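Local coordinates for flagellar brake protein YcgR (Klebsiella pneumoniae, PDB 5KEC) that binds the second messenger c-di-GMP and, as the transcription activator MrkH, probably switches on type 3 fimbriae genes linked to biofilm formation, at residues T11-Y14 / E15-I19; L225-I228 / L229-K232. All coordinates share one frame; numbering follows the deposited sequence.

Interaction 1: residues T11-Y14 / E15-I19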
ATOM      1  N   THR B  11       5.228  -8.614 -19.472  1.00 24.63           N
ATOM      2  CA  THR B  11       4.621  -7.413 -20.047  1.00 32.69           C
ATOM      3  C   THR B  11       3.834  -7.709 -21.315  1.00 28.40           C
ATOM      4  O   THR B  11       3.182  -6.829 -21.868  1.00 30.74           O
ATOM      5  CB  THR B  11       5.674  -6.341 -20.378  1.00 34.83           C
ATOM      6  OG1 THR B  11       6.719  -6.926 -21.167  1.00 38.32           O
ATOM      7  CG2 THR B  11       6.266  -5.764 -19.103  1.00 36.32           C
ATOM      8  N   SER B  12       3.900  -8.944 -21.789  1.00 27.00           N
ATOM      9  CA  SER B  12       3.113  -9.313 -22.955  1.00 27.24           C
ATOM     10  C   SER B  12       1.649  -9.420 -22.568  1.00 29.25           C
ATOM     11  O   SER B  12       1.282 -10.201 -21.686  1.00 23.73           O
ATOM     12  CB  SER B  12       3.582 -10.642 -23.545  1.00 34.31           C
ATOM     13  OG  SER B  12       2.616 -11.137 -24.459  1.00 29.24           O
ATOM     14  N   LYS B  13       0.817  -8.631 -23.232  1.00 23.56           N
ATOM     15  CA  LYS B  13      -0.618  -8.665 -23.010  1.00 32.32           C
ATOM     16  C   LYS B  13      -1.174 -10.082 -23.161  1.00 26.84           C
ATOM     17  O   LYS B  13      -2.029 -10.508 -22.387  1.00 25.12           O
ATOM     18  CB  LYS B  13      -1.315  -7.727 -23.994  1.00 28.63           C
ATOM     19  CG  LYS B  13      -2.829  -7.716 -23.894  1.00 42.16           C
ATOM     20  CD  LYS B  13      -3.445  -7.468 -25.264  1.00 56.66           C
ATOM     21  CE  LYS B  13      -2.813  -6.256 -25.944  1.00 64.97           C
ATOM     22  NZ  LYS B  13      -3.166  -6.154 -27.392  1.00 69.09           N
ATOM     23  N   TYR B  14      -0.688 -10.813 -24.161  1.00 25.19           N
ATOM     24  CA  TYR B  14      -1.214 -12.146 -24.431  1.00 30.77           C
ATOM     25  C   TYR B  14      -0.847 -13.125 -23.322  1.00 29.05           C
ATOM     26  O   TYR B  14      -1.677 -13.929 -22.893  1.00 26.68           O
ATOM     27  CB  TYR B  14      -0.737 -12.658 -25.792  1.00 38.15           C
ATOM     28  CG  TYR B  14      -1.118 -11.748 -26.937  1.00 56.73           C
ATOM     29  CD1 TYR B  14      -2.398 -11.770 -27.470  1.00 58.23           C
ATOM     30  CD2 TYR B  14      -0.197 -10.856 -27.477  1.00 71.09           C
ATOM     31  CE1 TYR B  14      -2.753 -10.935 -28.515  1.00 59.50           C
ATOM     32  CE2 TYR B  14      -0.542 -10.017 -28.524  1.00 70.58           C
ATOM     33  CZ  TYR B  14      -1.821 -10.061 -29.038  1.00 64.97           C
ATOM     34  OH  TYR B  14      -2.168  -9.226 -30.077  1.00 65.23           O
ATOM     35  N   GLU B  15       0.395 -13.066 -22.856  1.00 26.22           N
ATOM     36  CA  GLU B  15       0.799 -13.924 -21.752  1.00 26.69           C
ATOM     37  C   GLU B  15      -0.003 -13.573 -20.498  1.00 20.25           C
ATOM     38  O   GLU B  15      -0.465 -14.457 -19.784  1.00 27.29           O
ATOM     39  CB  GLU B  15       2.295 -13.801 -21.475  1.00 27.36           C
ATOM     40  CG  GLU B  15       2.799 -14.830 -20.474  1.00 34.25           C
ATOM     41  CD  GLU B  15       4.277 -14.686 -20.172  1.00 43.74           C
ATOM     42  OE1 GLU B  15       4.890 -13.719 -20.675  1.00 46.94           O
ATOM     43  OE2 GLU B  15       4.823 -15.538 -19.432  1.00 41.44           O
ATOM     44  N   ILE B  16      -0.184 -12.279 -20.241  1.00 20.26           N
ATOM     45  CA  ILE B  16      -0.894 -11.845 -19.037  1.00 22.32           C
ATOM     46  C   ILE B  16      -2.337 -12.341 -19.036  1.00 24.52           C
ATOM     47  O   ILE B  16      -2.825 -12.863 -18.022  1.00 19.58           O
ATOM     48  CB  ILE B  16      -0.854 -10.318 -18.859  1.00 24.07           C
ATOM     49  CG1 ILE B  16       0.533  -9.882 -18.383  1.00 15.75           C
ATOM     50  CG2 ILE B  16      -1.915  -9.872 -17.856  1.00 21.12           C
ATOM     51  CD1 ILE B  16       0.857  -8.420 -18.723  1.00 31.20           C
ATOM     52  N   ILE B  17      -3.014 -12.182 -20.170  1.00 25.33           N
ATOM     53  CA  ILE B  17      -4.368 -12.700 -20.311  1.00 28.40           C
ATOM     54  C   ILE B  17      -4.358 -14.207 -20.085  1.00 27.11           C
ATOM     55  O   ILE B  17      -5.153 -14.726 -19.304  1.00 32.04           O
ATOM     56  CB  ILE B  17      -4.973 -12.368 -21.689  1.00 28.47           C
ATOM     57  CG1 ILE B  17      -5.150 -10.861 -21.836  1.00 39.92           C
ATOM     58  CG2 ILE B  17      -6.313 -13.058 -21.864  1.00 29.47           C
ATOM     59  CD1 ILE B  17      -5.652 -10.426 -23.215  1.00 44.82           C
ATOM     60  N   ALA B  18      -3.441 -14.901 -20.758  1.00 24.64           N
ATOM     61  CA  ALA B  18      -3.307 -16.348 -20.624  1.00 32.65           C
ATOM     62  C   ALA B  18      -3.100 -16.781 -19.173  1.00 29.99           C
ATOM     63  O   ALA B  18      -3.648 -17.797 -18.741  1.00 30.22           O
ATOM     64  CB  ALA B  18      -2.166 -16.858 -21.493  1.00 29.94           C
ATOM     65  N   ILE B  19      -2.302 -16.015 -18.428  1.00 23.98           N
ATOM     66  CA  ILE B  19      -2.027 -16.341 -17.030  1.00 21.79           C
ATOM     67  C   ILE B  19      -3.266 -16.158 -16.161  1.00 30.75           C
ATOM     68  O   ILE B  19      -3.563 -16.997 -15.300  1.00 28.93           O
ATOM     69  CB  ILE B  19      -0.860 -15.507 -16.459  1.00 21.00           C
ATOM     70  CG1 ILE B  19       0.479 -16.051 -16.967  1.00 22.13           C
ATOM     71  CG2 ILE B  19      -0.885 -15.521 -14.935  1.00 25.57           C
ATOM     72  CD1 ILE B  19       1.649 -15.087 -16.765  1.00 24.75           C
TER
HETATM   73  O   HOH W   1       5.782 -11.199 -21.085  1.00 35.80           O
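The flat carboxylate of Glu15 is joined to Ser12 across the first turn of helix 13-25: OE1 of Glu15 takes a hydrogen from water 1 at 2.7 Å, and that water accepts from Ser12 N at 3.0 Å, while CB of Glu15 lies 4.0 Å from CB of Ser12. The other oxygen, OE2, forms a salt bridge with Lys10. Glu15 reaches the water because CG stands anti to the backbone N (chi1 -171°) and the chain beyond it is extended. Among the flat peptide groups, Ile16 N and Ile17 N donate to Ser12 O and Lys13 O, each at 2.9 Å, opening the helical bonding. Ser12 is the N-cap: its OG accepts weakly from Glu15 N at 3.4 Å, and also weakly from Tyr14 N. Beside the cap, CG of Lys13 runs alongside CD1 of Ile17 at 4.0 Å, the two chains running together. Ile16 and Ile17 continue inward onto Leu104 and Leu100. Chemically this is the Ser-x-x-Glu pattern of a capping box whose return bond is relayed by a water, and a carboxylate beside a helix N-terminus and a lysine would probably be stabilised as the anion.

Interaction 2: residues L225-I228 / L229-K232; sequences LDLI and LEAK
Ile228 and Lys232 flank one another, one turn apart on helix 214-234, the long C-terminal alpha-helix that follows the second beta-sheet of the chain. The methyl CG2 of Ile228 meets CE of Lys232 at 3.8 Å, so the aliphatic part of the lysine runs past the isoleucine branch before its amine turns off. Over the same turn, CG of Lys232 passes Ile228 O at 3.5 Å. A second pair, Leu227 and Glu230, is spaced three residues apart: CD2 of Leu227 comes alongside OE1 of Glu230 at 4.0 Å, a loose approach of a methyl to a carboxylate oxygen. With chi1 at 175° the Glu230 chain leaves trans to its amide nitrogen and stays stretched out, bringing OE1 beside the leucine.

Behind these side chains the main chain carries four successive i to i+4 hydrogen bonds. Their lengths vary: Lys232 N reaches Ile228 O at 2.9 Å, while Leu229 N lies a longer 3.2 Å from Leu225 O.

Further out, Leu227, Ile228 and Ala231 press on Leu117 of strand 117-118, which makes this face of the helix a packing surface against the second sheet, and Leu227 and Glu230 both touch His121, Leu227 reaching His119 as well. OD2 of Asp226 is hydrogen-bonded to Tyr175 OH. Back on the helix, CB of Leu229 also crowds the Leu225 carbonyl, 3.2 Å from Leu225 O.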
ATOM      1  N   LEU B 225      16.114   0.730   2.293  1.00 40.96           N
ATOM      2  CA  LEU B 225      17.159  -0.267   2.117  1.00 46.49           C
ATOM      3  C   LEU B 225      18.198  -0.160   3.230  1.00 40.36           C
ATOM      4  O   LEU B 225      18.765  -1.166   3.652  1.00 45.51           O
ATOM      5  CB  LEU B 225      17.804  -0.139   0.729  1.00 50.71           C
ATOM      6  CG  LEU B 225      16.884  -0.371  -0.481  1.00 48.67           C
ATOM      7  CD1 LEU B 225      17.635  -0.197  -1.793  1.00 46.43           C
ATOM      8  CD2 LEU B 225      16.222  -1.742  -0.433  1.00 48.82           C
ATOM      9  N   ASP B 226      18.425   1.057   3.722  1.00 32.74           N
ATOM     10  CA  ASP B 226      19.353   1.286   4.829  1.00 31.54           C
ATOM     11  C   ASP B 226      18.772   0.824   6.162  1.00 38.05           C
ATOM     12  O   ASP B 226      19.477   0.268   7.010  1.00 31.88           O
ATOM     13  CB  ASP B 226      19.712   2.773   4.939  1.00 43.49           C
ATOM     14  CG  ASP B 226      20.724   3.214   3.896  1.00 40.24           C
ATOM     15  OD1 ASP B 226      21.398   2.344   3.310  1.00 44.09           O
ATOM     16  OD2 ASP B 226      20.854   4.436   3.672  1.00 50.47           O
ATOM     17  N   LEU B 227      17.483   1.081   6.350  1.00 30.78           N
ATOM     18  CA  LEU B 227      16.806   0.728   7.587  1.00 38.63           C
ATOM     19  C   LEU B 227      16.628  -0.781   7.685  1.00 39.44           C
ATOM     20  O   LEU B 227      16.920  -1.385   8.714  1.00 33.40           O
ATOM     21  CB  LEU B 227      15.451   1.433   7.668  1.00 40.03           C
ATOM     22  CG  LEU B 227      15.537   2.956   7.777  1.00 43.37           C
ATOM     23  CD1 LEU B 227      14.148   3.590   7.776  1.00 38.42           C
ATOM     24  CD2 LEU B 227      16.312   3.339   9.026  1.00 43.99           C
ATOM     25  N   ILE B 228      16.147  -1.378   6.600  1.00 37.45           N
ATOM     26  CA  ILE B 228      15.987  -2.824   6.515  1.00 45.80           C
ATOM     27  C   ILE B 228      17.307  -3.533   6.792  1.00 43.95           C
ATOM     28  O   ILE B 228      17.375  -4.439   7.624  1.00 48.02           O
ATOM     29  CB  ILE B 228      15.477  -3.230   5.127  1.00 52.65           C
ATOM     30  CG1 ILE B 228      14.087  -2.633   4.883  1.00 55.53           C
ATOM     31  CG2 ILE B 228      15.454  -4.744   4.995  1.00 60.92           C
ATOM     32  CD1 ILE B 228      13.622  -2.722   3.443  1.00 59.85           C
ATOM     33  N   LEU B 229      18.358  -3.115   6.095  1.00 40.31           N
ATOM     34  CA  LEU B 229      19.685  -3.686   6.298  1.00 39.54           C
ATOM     35  C   LEU B 229      20.097  -3.566   7.762  1.00 40.99           C
ATOM     36  O   LEU B 229      20.581  -4.526   8.366  1.00 37.30           O
ATOM     37  CB  LEU B 229      20.708  -2.997   5.391  1.00 38.15           C
ATOM     38  CG  LEU B 229      22.145  -3.520   5.447  1.00 49.31           C
ATOM     39  CD1 LEU B 229      22.200  -5.004   5.104  1.00 50.05           C
ATOM     40  CD2 LEU B 229      23.039  -2.711   4.519  1.00 52.83           C
ATOM     41  N   GLU B 230      19.889  -2.385   8.334  1.00 44.45           N
ATOM     42  CA  GLU B 230      20.196  -2.155   9.741  1.00 51.66           C
ATOM     43  C   GLU B 230      19.397  -3.084  10.652  1.00 45.59           C
ATOM     44  O   GLU B 230      19.934  -3.640  11.609  1.00 51.09           O
ATOM     45  CB  GLU B 230      19.933  -0.695  10.121  1.00 62.57           C
ATOM     46  CG  GLU B 230      20.120  -0.406  11.606  1.00 73.82           C
ATOM     47  CD  GLU B 230      19.569   0.946  12.013  1.00 82.21           C
ATOM     48  OE1 GLU B 230      19.349   1.792  11.117  1.00 80.56           O
ATOM     49  OE2 GLU B 230      19.349   1.157  13.226  1.00 81.40           O
ATOM     50  N   ALA B 231      18.112  -3.245  10.355  1.00 41.45           N
ATOM     51  CA  ALA B 231      17.242  -4.117  11.144  1.00 46.60           C
ATOM     52  C   ALA B 231      17.671  -5.587  11.068  1.00 45.38           C
ATOM     53  O   ALA B 231      17.619  -6.308  12.065  1.00 43.29           O
ATOM     54  CB  ALA B 231      15.789  -3.958  10.707  1.00 42.88           C
ATOM     55  N   LYS B 232      18.095  -6.026   9.885  1.00 43.92           N
ATOM     56  CA  LYS B 232      18.585  -7.392   9.719  1.00 42.27           C
ATOM     57  C   LYS B 232      19.889  -7.609  10.478  1.00 48.90           C
ATOM     58  O   LYS B 232      20.048  -8.609  11.177  1.00 55.00           O
ATOM     59  CB  LYS B 232      18.769  -7.736   8.244  1.00 34.66           C
ATOM     60  CG  LYS B 232      17.466  -7.899   7.498  1.00 41.93           C
ATOM     61  CD  LYS B 232      17.695  -8.216   6.035  1.00 55.56           C
ATOM     62  CE  LYS B 232      16.371  -8.401   5.320  1.00 65.62           C
ATOM     63  NZ  LYS B 232      15.480  -9.321   6.088  1.00 63.67           N
TER

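How the interactions relate
Interaction 1 and interaction 2 occupy helices near the two ends of the chain, with centres 35 Å apart and nearest atoms about 21 Å apart, so neither touches the other. Helix 13-25 packs on strand 104-107 of the first antiparallel sheet; helix 214-234 packs on strand 117-118 of the second. Their relation to ligand differs. Residues 11-19 lie away from the c-di-GMP sites, whereas the side chain of Ile228 is about 6 Å from that of Arg109 and the side chain of Leu227 about 8 Å from that of Asp141, both of which bind c-di-GMP in another structure of this protein. No ligand is bound here, consistent with the apo state.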